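Local coordinates for protein 3,4-dihydroxybenzoate decarboxylase (Enterobacter cloacae, PDB 5NY5) that catalyses the decarboxylation of 3,4-dihydroxybenzoate and, in reverse, the para-carboxylation of catechols, as a UbiD-family enzyme dependent on prenylated flavin, at residues P116-A124 with V306-H314; P203-G211 with V251-A259. All coordinates share one frame; numbering follows the deposited sequence.

Contact 1 of 2, residues P116-A124 with V306-H314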
loop_
_atom_site.group_PDB
_atom_site.type_symbol
_atom_site.label_atom_id
_atom_site.label_comp_id
_atom_site.label_asym_id
_atom_site.label_seq_id
_atom_site.Cartn_x
_atom_site.Cartn_y
_atom_site.Cartn_z
ATOM N N PRO A 116 -63.706 -3.355 2.545
ATOM C CA PRO A 116 -63.871 -2.110 1.778
ATOM C C PRO A 116 -63.163 -2.135 0.440
ATOM O O PRO A 116 -63.600 -1.459 -0.498
ATOM C CB PRO A 116 -63.274 -1.048 2.709
ATOM C CG PRO A 116 -63.377 -1.635 4.065
ATOM C CD PRO A 116 -63.190 -3.105 3.900
ATOM N N CYS A 117 -62.082 -2.911 0.322
ATOM C CA CYS A 117 -61.363 -2.987 -0.942
ATOM C C CYS A 117 -62.261 -3.462 -2.074
ATOM O O CYS A 117 -62.049 -3.082 -3.227
ATOM C CB CYS A 117 -60.148 -3.906 -0.802
ATOM S SG CYS A 117 -60.524 -5.670 -0.746
ATOM N N GLN A 118 -63.284 -4.261 -1.771
ATOM C CA GLN A 118 -64.165 -4.815 -2.792
ATOM C C GLN A 118 -65.469 -4.031 -2.938
ATOM O O GLN A 118 -66.493 -4.600 -3.329
ATOM C CB GLN A 118 -64.451 -6.287 -2.497
ATOM C CG GLN A 118 -63.222 -7.171 -2.605
ATOM C CD GLN A 118 -63.525 -8.639 -2.405
ATOM O OE1 GLN A 118 -64.635 -9.009 -2.028
ATOM N NE2 GLN A 118 -62.537 -9.486 -2.662
ATOM N N GLU A 119 -65.451 -2.729 -2.640
ATOM C CA GLU A 119 -66.626 -1.900 -2.884
ATOM C C GLU A 119 -66.892 -1.703 -4.370
ATOM O O GLU A 119 -68.028 -1.402 -4.749
ATOM C CB GLU A 119 -66.472 -0.543 -2.196
ATOM C CG GLU A 119 -66.611 -0.589 -0.682
ATOM C CD GLU A 119 -66.167 0.700 -0.016
ATOM O OE1 GLU A 119 -65.736 1.623 -0.736
ATOM O OE2 GLU A 119 -66.248 0.791 1.227
ATOM N N GLN A 120 -65.871 -1.848 -5.211
ATOM C CA GLN A 120 -66.021 -1.857 -6.659
ATOM C C GLN A 120 -65.301 -3.073 -7.216
ATOM O O GLN A 120 -64.280 -3.509 -6.678
ATOM C CB GLN A 120 -65.445 -0.594 -7.316
ATOM C CG GLN A 120 -66.045 0.716 -6.855
ATOM C CD GLN A 120 -65.434 1.905 -7.574
ATOM O OE1 GLN A 120 -64.882 2.807 -6.945
ATOM N NE2 GLN A 120 -65.526 1.908 -8.898
ATOM N N VAL A 121 -65.835 -3.619 -8.305
ATOM C CA VAL A 121 -65.233 -4.767 -8.972
ATOM C C VAL A 121 -65.287 -4.541 -10.475
ATOM O O VAL A 121 -66.349 -4.232 -11.023
ATOM C CB VAL A 121 -65.934 -6.089 -8.599
ATOM C CG1 VAL A 121 -65.397 -7.221 -9.448
ATOM C CG2 VAL A 121 -65.736 -6.402 -7.127
ATOM N N PHE A 122 -64.143 -4.690 -11.139
ATOM C CA PHE A 122 -64.042 -4.591 -12.591
ATOM C C PHE A 122 -63.451 -5.895 -13.108
ATOM O O PHE A 122 -62.268 -6.171 -12.887
ATOM C CB PHE A 122 -63.180 -3.400 -13.008
ATOM C CG PHE A 122 -63.791 -2.063 -12.699
ATOM C CD1 PHE A 122 -63.724 -1.533 -11.422
ATOM C CD2 PHE A 122 -64.413 -1.327 -13.689
ATOM C CE1 PHE A 122 -64.277 -0.305 -11.136
ATOM C CE2 PHE A 122 -64.967 -0.096 -13.409
ATOM C CZ PHE A 122 -64.899 0.416 -12.131
ATOM N N TYR A 123 -64.266 -6.697 -13.787
ATOM C CA TYR A 123 -63.783 -7.945 -14.362
ATOM C C TYR A 123 -63.133 -7.690 -15.715
ATOM O O TYR A 123 -63.598 -6.856 -16.498
ATOM C CB TYR A 123 -64.926 -8.948 -14.511
ATOM C CG TYR A 123 -65.504 -9.424 -13.198
ATOM C CD1 TYR A 123 -64.841 -10.367 -12.427
ATOM C CD2 TYR A 123 -66.718 -8.934 -12.736
ATOM C CE1 TYR A 123 -65.367 -10.805 -11.228
ATOM C CE2 TYR A 123 -67.253 -9.368 -11.540
ATOM C CZ TYR A 123 -66.573 -10.303 -10.789
ATOM O OH TYR A 123 -67.108 -10.734 -9.598
ATOM N N ALA A 124 -62.052 -8.419 -15.987
ATOM C CA ALA A 124 -61.296 -8.231 -17.218
ATOM C C ALA A 124 -61.920 -8.926 -18.419
ATOM O O ALA A 124 -61.498 -8.661 -19.550
ATOM C CB ALA A 124 -59.859 -8.723 -17.037
ATOM N N VAL A 306 -54.250 -9.736 -15.784
ATOM C CA VAL A 306 -55.219 -9.369 -14.761
ATOM C C VAL A 306 -56.572 -9.979 -15.093
ATOM O O VAL A 306 -57.012 -9.980 -16.250
ATOM C CB VAL A 306 -55.307 -7.838 -14.624
ATOM C CG1 VAL A 306 -55.608 -7.198 -15.961
ATOM C CG2 VAL A 306 -56.365 -7.452 -13.602
ATOM N N LYS A 307 -57.229 -10.531 -14.075
ATOM C CA LYS A 307 -58.583 -11.048 -14.214
ATOM C C LYS A 307 -59.634 -10.097 -13.671
ATOM O O LYS A 307 -60.737 -10.029 -14.220
ATOM C CB LYS A 307 -58.711 -12.400 -13.505
ATOM C CG LYS A 307 -57.803 -13.476 -14.069
ATOM C CD LYS A 307 -58.053 -13.671 -15.553
ATOM C CE LYS A 307 -57.106 -14.701 -16.143
ATOM N NZ LYS A 307 -57.315 -14.869 -17.607
ATOM N N ALA A 308 -59.315 -9.359 -12.612
ATOM C CA ALA A 308 -60.245 -8.396 -12.047
ATOM C C ALA A 308 -59.465 -7.306 -11.332
ATOM O O ALA A 308 -58.404 -7.557 -10.757
ATOM C CB ALA A 308 -61.227 -9.062 -11.078
ATOM N N VAL A 309 -59.999 -6.089 -11.384
ATOM C CA VAL A 309 -59.501 -4.974 -10.590
ATOM C C VAL A 309 -60.551 -4.654 -9.538
ATOM O O VAL A 309 -61.754 -4.676 -9.819
ATOM C CB VAL A 309 -59.184 -3.741 -11.455
ATOM C CG1 VAL A 309 -58.529 -2.657 -10.616
ATOM C CG2 VAL A 309 -58.284 -4.129 -12.609
ATOM N N THR A 310 -60.094 -4.360 -8.325
ATOM C CA THR A 310 -60.967 -4.267 -7.165
ATOM C C THR A 310 -60.531 -3.088 -6.312
ATOM O O THR A 310 -59.363 -3.003 -5.922
ATOM C CB THR A 310 -60.924 -5.579 -6.370
ATOM O OG1 THR A 310 -61.870 -6.505 -6.920
ATOM C CG2 THR A 310 -61.224 -5.359 -4.913
HETATM N N MSE A 311 -61.460 -2.178 -6.033
HETATM C CA MSE A 311 -61.133 -0.960 -5.294
HETATM C C MSE A 311 -62.322 -0.426 -4.499
HETATM O O MSE A 311 -63.469 -0.762 -4.783
HETATM C CB MSE A 311 -60.619 0.112 -6.253
HETATM C CG MSE A 311 -61.560 0.440 -7.399
HETATM SE SE MSE A 311 -60.725 1.611 -8.719
HETATM C CE MSE A 311 -61.711 3.251 -8.353
ATOM N N ARG A 312 -62.039 0.391 -3.487
ATOM C CA ARG A 312 -63.106 1.016 -2.727
ATOM C C ARG A 312 -63.600 2.274 -3.437
ATOM O O ARG A 312 -63.053 2.703 -4.457
ATOM C CB ARG A 312 -62.653 1.348 -1.305
ATOM C CG ARG A 312 -61.161 1.466 -1.093
ATOM C CD ARG A 312 -60.874 2.180 0.223
ATOM N NE ARG A 312 -60.581 1.276 1.333
ATOM C CZ ARG A 312 -60.656 1.622 2.616
ATOM N NH1 ARG A 312 -60.361 0.742 3.563
ATOM N NH2 ARG A 312 -61.039 2.845 2.956
ATOM N N ASN A 313 -64.663 2.856 -2.885
ATOM C CA ASN A 313 -65.242 4.065 -3.456
ATOM C C ASN A 313 -64.245 5.212 -3.386
ATOM O O ASN A 313 -63.712 5.522 -2.316
ATOM C CB ASN A 313 -66.527 4.434 -2.717
ATOM C CG ASN A 313 -67.648 3.444 -2.959
ATOM O OD1 ASN A 313 -67.639 2.709 -3.945
ATOM N ND2 ASN A 313 -68.626 3.424 -2.061
ATOM N N HIS A 314 -63.999 5.841 -4.535
ATOM C CA HIS A 314 -63.029 6.926 -4.664
ATOM C C HIS A 314 -61.639 6.455 -4.225
ATOM O O HIS A 314 -60.994 7.037 -3.351
ATOM C CB HIS A 314 -63.481 8.158 -3.874
ATOM C CG HIS A 314 -62.887 9.440 -4.364
ATOM N ND1 HIS A 314 -62.799 10.567 -3.578
ATOM C CD2 HIS A 314 -62.358 9.775 -5.563
ATOM C CE1 HIS A 314 -62.236 11.541 -4.269
ATOM N NE2 HIS A 314 -61.960 11.087 -5.478
#
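Glu119 turns CG beside its own backbone N (chi1 -73°) and then extends, a shape that carries the carboxylate to the backbone of Asn313; there OE1 accepts the N-H of Asn313 at 2.7 Å in a nearly straight bond. In Thr310, chi1 of -86° holds OG1 beside the backbone N and leaves CG2 anti to it; this methyl meets CG of Gln118, 3.5 Å away. OG1 faces CG2 of Val121, the two side chains lying side by side. Beyond the strand end, Pro116 lays CB over one face of the Arg312 guanidinium, 3.5 Å from NH1 and off toward the rim; NE of the same arginine is bonded to the carbonyl of Ala261, which probably helps to hold the guanidinium against the proline.

From Gln120 onward the backbones pair in antiparallel register. Gln120 and Met311, a selenomethionine, exchange two hydrogen bonds, and Phe122 and Val309 exchange another two. Ala124 N adds a last one to Lys307 O at 2.7 Å. Phe122 and Val309 project to the face covered by helix 131-134, whereas Tyr123 and Ala308 occupy the other, CD1 of the tyrosine lying 4.1 Å from the alanine CB. Lys307 and Ala308 both face Glu266 on the neighbouring strand 263-269, a classic beta bulge. Such a ladder is that of an antiparallel beta sheet, here within the Rift-related, flavin-binding domain of the UbiD family.

Contact 2 of 2, residues P203-G211 with V251-A259; sequences PLPVTINMG and VAVKEKAIA
Pro205 opens the contact by setting its ring against the turn at Val253 and Lys254. Its CB lies 4.0 Å from CB of Val253, while CG approaches CB of Lys254, the centre of an inverse gamma turn. Val206 takes part through its backbone: its carbonyl O lies near CG2 of Val253, while its side chain starts off away.

Thr207 is the first polar link. Its first torsion (70°) places OG1 between the backbone N and the carbonyl carbon and leaves CG2 beside the N. The hydroxyl consequently donates to Lys256 O at 2.8 Å, slightly tilted from the carbonyl plane, as the methyl packs 3.7 Å from CB of Glu255. The carboxylate of Glu255 does not bond the first segment: OE1 is bonded to Tyr231 OH and to its neighbour Lys256 N, and OE2 to Ser157 OG.

Asn209 supplies the second link. Its OD1 receives the N-H of Ile258 at 2.6 Å in a straight bond, although the donor stands 35° from the carbonyl plane. The Ile258 side chain crosses that of Asn209 at about a right angle, CG1 lying 3.3 Å from the same OD1. On the amide's other branch, ND2 donates to Thr207 OG1 at 3.2 Å and bonds the carbonyl of Leu153 in strand 148-157.

Although the two strands run almost parallel, 5° apart, the hydrogen bonds between them use side chains of one and backbone of the other. The chemistry implies a buried hydrogen-bond network in which bonds at both OD1 and ND2 fix the Asn209 amide's rotation and the Thr207 hydroxyl both accepts and donates.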
loop_
_atom_site.group_PDB
_atom_site.type_symbol
_atom_site.label_atom_id
_atom_site.label_comp_id
_atom_site.label_asym_id
_atom_site.label_seq_id
_atom_site.Cartn_x
_atom_site.Cartn_y
_atom_site.Cartn_z
ATOM N N PRO A 203 -50.828 -21.328 -14.715
ATOM C CA PRO A 203 -50.499 -20.006 -14.171
ATOM C C PRO A 203 -50.483 -20.024 -12.650
ATOM O O PRO A 203 -50.835 -21.011 -12.001
ATOM C CB PRO A 203 -51.620 -19.114 -14.711
ATOM C CG PRO A 203 -52.766 -20.046 -14.911
ATOM C CD PRO A 203 -52.163 -21.355 -15.337
ATOM N N LEU A 204 -50.057 -18.900 -12.080
ATOM C CA LEU A 204 -49.999 -18.732 -10.633
ATOM C C LEU A 204 -50.887 -17.567 -10.223
ATOM O O LEU A 204 -50.673 -16.437 -10.696
ATOM C CB LEU A 204 -48.564 -18.496 -10.161
ATOM C CG LEU A 204 -48.384 -18.441 -8.643
ATOM C CD1 LEU A 204 -48.663 -19.801 -8.020
ATOM C CD2 LEU A 204 -46.994 -17.952 -8.272
ATOM N N PRO A 205 -51.876 -17.774 -9.352
ATOM C CA PRO A 205 -52.771 -16.673 -8.970
ATOM C C PRO A 205 -52.106 -15.765 -7.945
ATOM O O PRO A 205 -51.512 -16.234 -6.971
ATOM C CB PRO A 205 -53.991 -17.391 -8.374
ATOM C CG PRO A 205 -53.664 -18.880 -8.399
ATOM C CD PRO A 205 -52.196 -19.011 -8.627
ATOM N N VAL A 206 -52.209 -14.455 -8.172
ATOM C CA VAL A 206 -51.636 -13.454 -7.281
ATOM C C VAL A 206 -52.629 -12.315 -7.104
ATOM O O VAL A 206 -53.503 -12.083 -7.941
ATOM C CB VAL A 206 -50.291 -12.901 -7.804
ATOM C CG1 VAL A 206 -49.224 -13.988 -7.813
ATOM C CG2 VAL A 206 -50.470 -12.309 -9.193
ATOM N N THR A 207 -52.487 -11.604 -5.989
ATOM C CA THR A 207 -53.204 -10.361 -5.750
ATOM C C THR A 207 -52.198 -9.252 -5.490
ATOM O O THR A 207 -51.194 -9.459 -4.801
ATOM C CB THR A 207 -54.168 -10.468 -4.565
ATOM O OG1 THR A 207 -53.423 -10.563 -3.346
ATOM C CG2 THR A 207 -55.058 -11.691 -4.713
ATOM N N ILE A 208 -52.470 -8.080 -6.046
ATOM C CA ILE A 208 -51.593 -6.922 -5.935
ATOM C C ILE A 208 -52.324 -5.883 -5.100
ATOM O O ILE A 208 -53.281 -5.256 -5.568
ATOM C CB ILE A 208 -51.211 -6.374 -7.313
ATOM C CG1 ILE A 208 -50.636 -7.503 -8.168
ATOM C CG2 ILE A 208 -50.215 -5.242 -7.172
ATOM C CD1 ILE A 208 -50.826 -7.307 -9.646
ATOM N N ASN A 209 -51.875 -5.699 -3.864
ATOM C CA ASN A 209 -52.566 -4.870 -2.888
ATOM C C ASN A 209 -51.877 -3.516 -2.799
ATOM O O ASN A 209 -50.680 -3.443 -2.504
ATOM C CB ASN A 209 -52.585 -5.558 -1.525
ATOM C CG ASN A 209 -53.113 -6.977 -1.598
ATOM O OD1 ASN A 209 -54.266 -7.239 -1.264
ATOM N ND2 ASN A 209 -52.271 -7.902 -2.043
HETATM N N MSE A 210 -52.630 -2.449 -3.052
HETATM C CA MSE A 210 -52.073 -1.101 -3.054
HETATM C C MSE A 210 -52.943 -0.133 -2.255
HETATM O O MSE A 210 -54.169 -0.210 -2.296
HETATM C CB MSE A 210 -51.906 -0.601 -4.488
HETATM C CG MSE A 210 -51.042 -1.495 -5.358
HETATM SE SE MSE A 210 -50.923 -0.892 -7.203
HETATM C CE MSE A 210 -52.812 -0.976 -7.669
ATOM N N GLY A 211 -52.299 0.786 -1.540
ATOM C CA GLY A 211 -53.006 1.720 -0.685
ATOM C C GLY A 211 -53.297 1.113 0.671
ATOM O O GLY A 211 -54.432 0.715 0.948
ATOM N N VAL A 251 -61.818 -12.490 -5.643
ATOM C CA VAL A 251 -63.061 -12.513 -6.400
ATOM C C VAL A 251 -62.906 -13.273 -7.711
ATOM O O VAL A 251 -63.807 -14.009 -8.113
ATOM C CB VAL A 251 -63.555 -11.070 -6.638
ATOM C CG1 VAL A 251 -64.485 -11.003 -7.826
ATOM C CG2 VAL A 251 -64.252 -10.542 -5.393
ATOM N N ALA A 252 -61.760 -13.129 -8.376
ATOM C CA ALA A 252 -61.536 -13.763 -9.666
ATOM C C ALA A 252 -60.367 -14.736 -9.694
ATOM O O ALA A 252 -60.233 -15.476 -10.675
ATOM C CB ALA A 252 -61.315 -12.701 -10.754
ATOM N N VAL A 253 -59.516 -14.758 -8.667
ATOM C CA VAL A 253 -58.337 -15.613 -8.646
ATOM C C VAL A 253 -58.292 -16.364 -7.321
ATOM O O VAL A 253 -59.030 -16.066 -6.382
ATOM C CB VAL A 253 -57.032 -14.821 -8.862
ATOM C CG1 VAL A 253 -57.043 -14.134 -10.219
ATOM C CG2 VAL A 253 -56.837 -13.809 -7.747
ATOM N N LYS A 254 -57.398 -17.350 -7.259
ATOM C CA LYS A 254 -57.287 -18.244 -6.105
ATOM C C LYS A 254 -56.225 -17.715 -5.139
ATOM O O LYS A 254 -55.153 -18.294 -4.953
ATOM C CB LYS A 254 -56.965 -19.661 -6.563
ATOM C CG LYS A 254 -57.954 -20.236 -7.557
ATOM C CD LYS A 254 -59.309 -20.480 -6.913
ATOM C CE LYS A 254 -60.280 -21.112 -7.897
ATOM N NZ LYS A 254 -60.521 -20.236 -9.077
ATOM N N GLU A 255 -56.552 -16.588 -4.512
ATOM C CA GLU A 255 -55.663 -15.956 -3.546
ATOM C C GLU A 255 -56.445 -14.893 -2.791
ATOM O O GLU A 255 -57.400 -14.322 -3.321
ATOM C CB GLU A 255 -54.437 -15.336 -4.230
ATOM C CG GLU A 255 -53.324 -14.927 -3.281
ATOM C CD GLU A 255 -52.875 -16.063 -2.384
ATOM O OE1 GLU A 255 -53.231 -16.056 -1.187
ATOM O OE2 GLU A 255 -52.174 -16.970 -2.878
ATOM N N LYS A 256 -56.033 -14.641 -1.553
ATOM C CA LYS A 256 -56.662 -13.628 -0.723
ATOM C C LYS A 256 -56.045 -12.258 -0.989
ATOM O O LYS A 256 -54.977 -12.138 -1.592
ATOM C CB LYS A 256 -56.533 -13.988 0.758
ATOM C CG LYS A 256 -57.280 -15.249 1.149
ATOM C CD LYS A 256 -56.383 -16.209 1.908
ATOM C CE LYS A 256 -57.065 -17.552 2.115
ATOM N NZ LYS A 256 -56.108 -18.588 2.597
ATOM N N ALA A 257 -56.738 -11.218 -0.529
ATOM C CA ALA A 257 -56.299 -9.842 -0.707
ATOM C C ALA A 257 -56.460 -9.077 0.599
ATOM O O ALA A 257 -57.170 -9.504 1.511
ATOM C CB ALA A 257 -57.079 -9.137 -1.825
ATOM N N ILE A 258 -55.782 -7.933 0.678
ATOM C CA ILE A 258 -55.885 -7.074 1.853
ATOM C C ILE A 258 -57.276 -6.454 1.881
ATOM O O ILE A 258 -57.660 -5.716 0.967
ATOM C CB ILE A 258 -54.795 -5.997 1.845
ATOM C CG1 ILE A 258 -53.408 -6.642 1.875
ATOM C CG2 ILE A 258 -54.968 -5.054 3.025
ATOM C CD1 ILE A 258 -53.143 -7.462 3.113
ATOM N N ALA A 259 -58.035 -6.752 2.938
ATOM C CA ALA A 259 -59.427 -6.318 2.999
ATOM C C ALA A 259 -59.539 -4.800 3.083
ATOM O O ALA A 259 -60.436 -4.206 2.475
ATOM C CB ALA A 259 -60.129 -6.975 4.185
#

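Overall arrangement
The centres of the two contacts lie about 11 Å apart, within the Rift-related domain. Along the chain, 116-124 comes first and 306-314 last, with both segments of contact 2 between them. Contact 1 and strand 204-210 belong to the same large antiparallel sheet, in which strand 263-269 pairs with both 204-210 and 303-311. Strand 256-258 instead edges a small three-stranded sheet. The contacts also meet directly: Cys117 N lies 3.0 Å from Ala259 O, a probable hydrogen bond, and Tyr123 packs on Val251. The side chains of Val206 and Glu255 lie about 8 Å from those of His170, which binds prenylated FMN, and Asp166, which binds manganese, respectively; contact 2 is thus near the site without forming it.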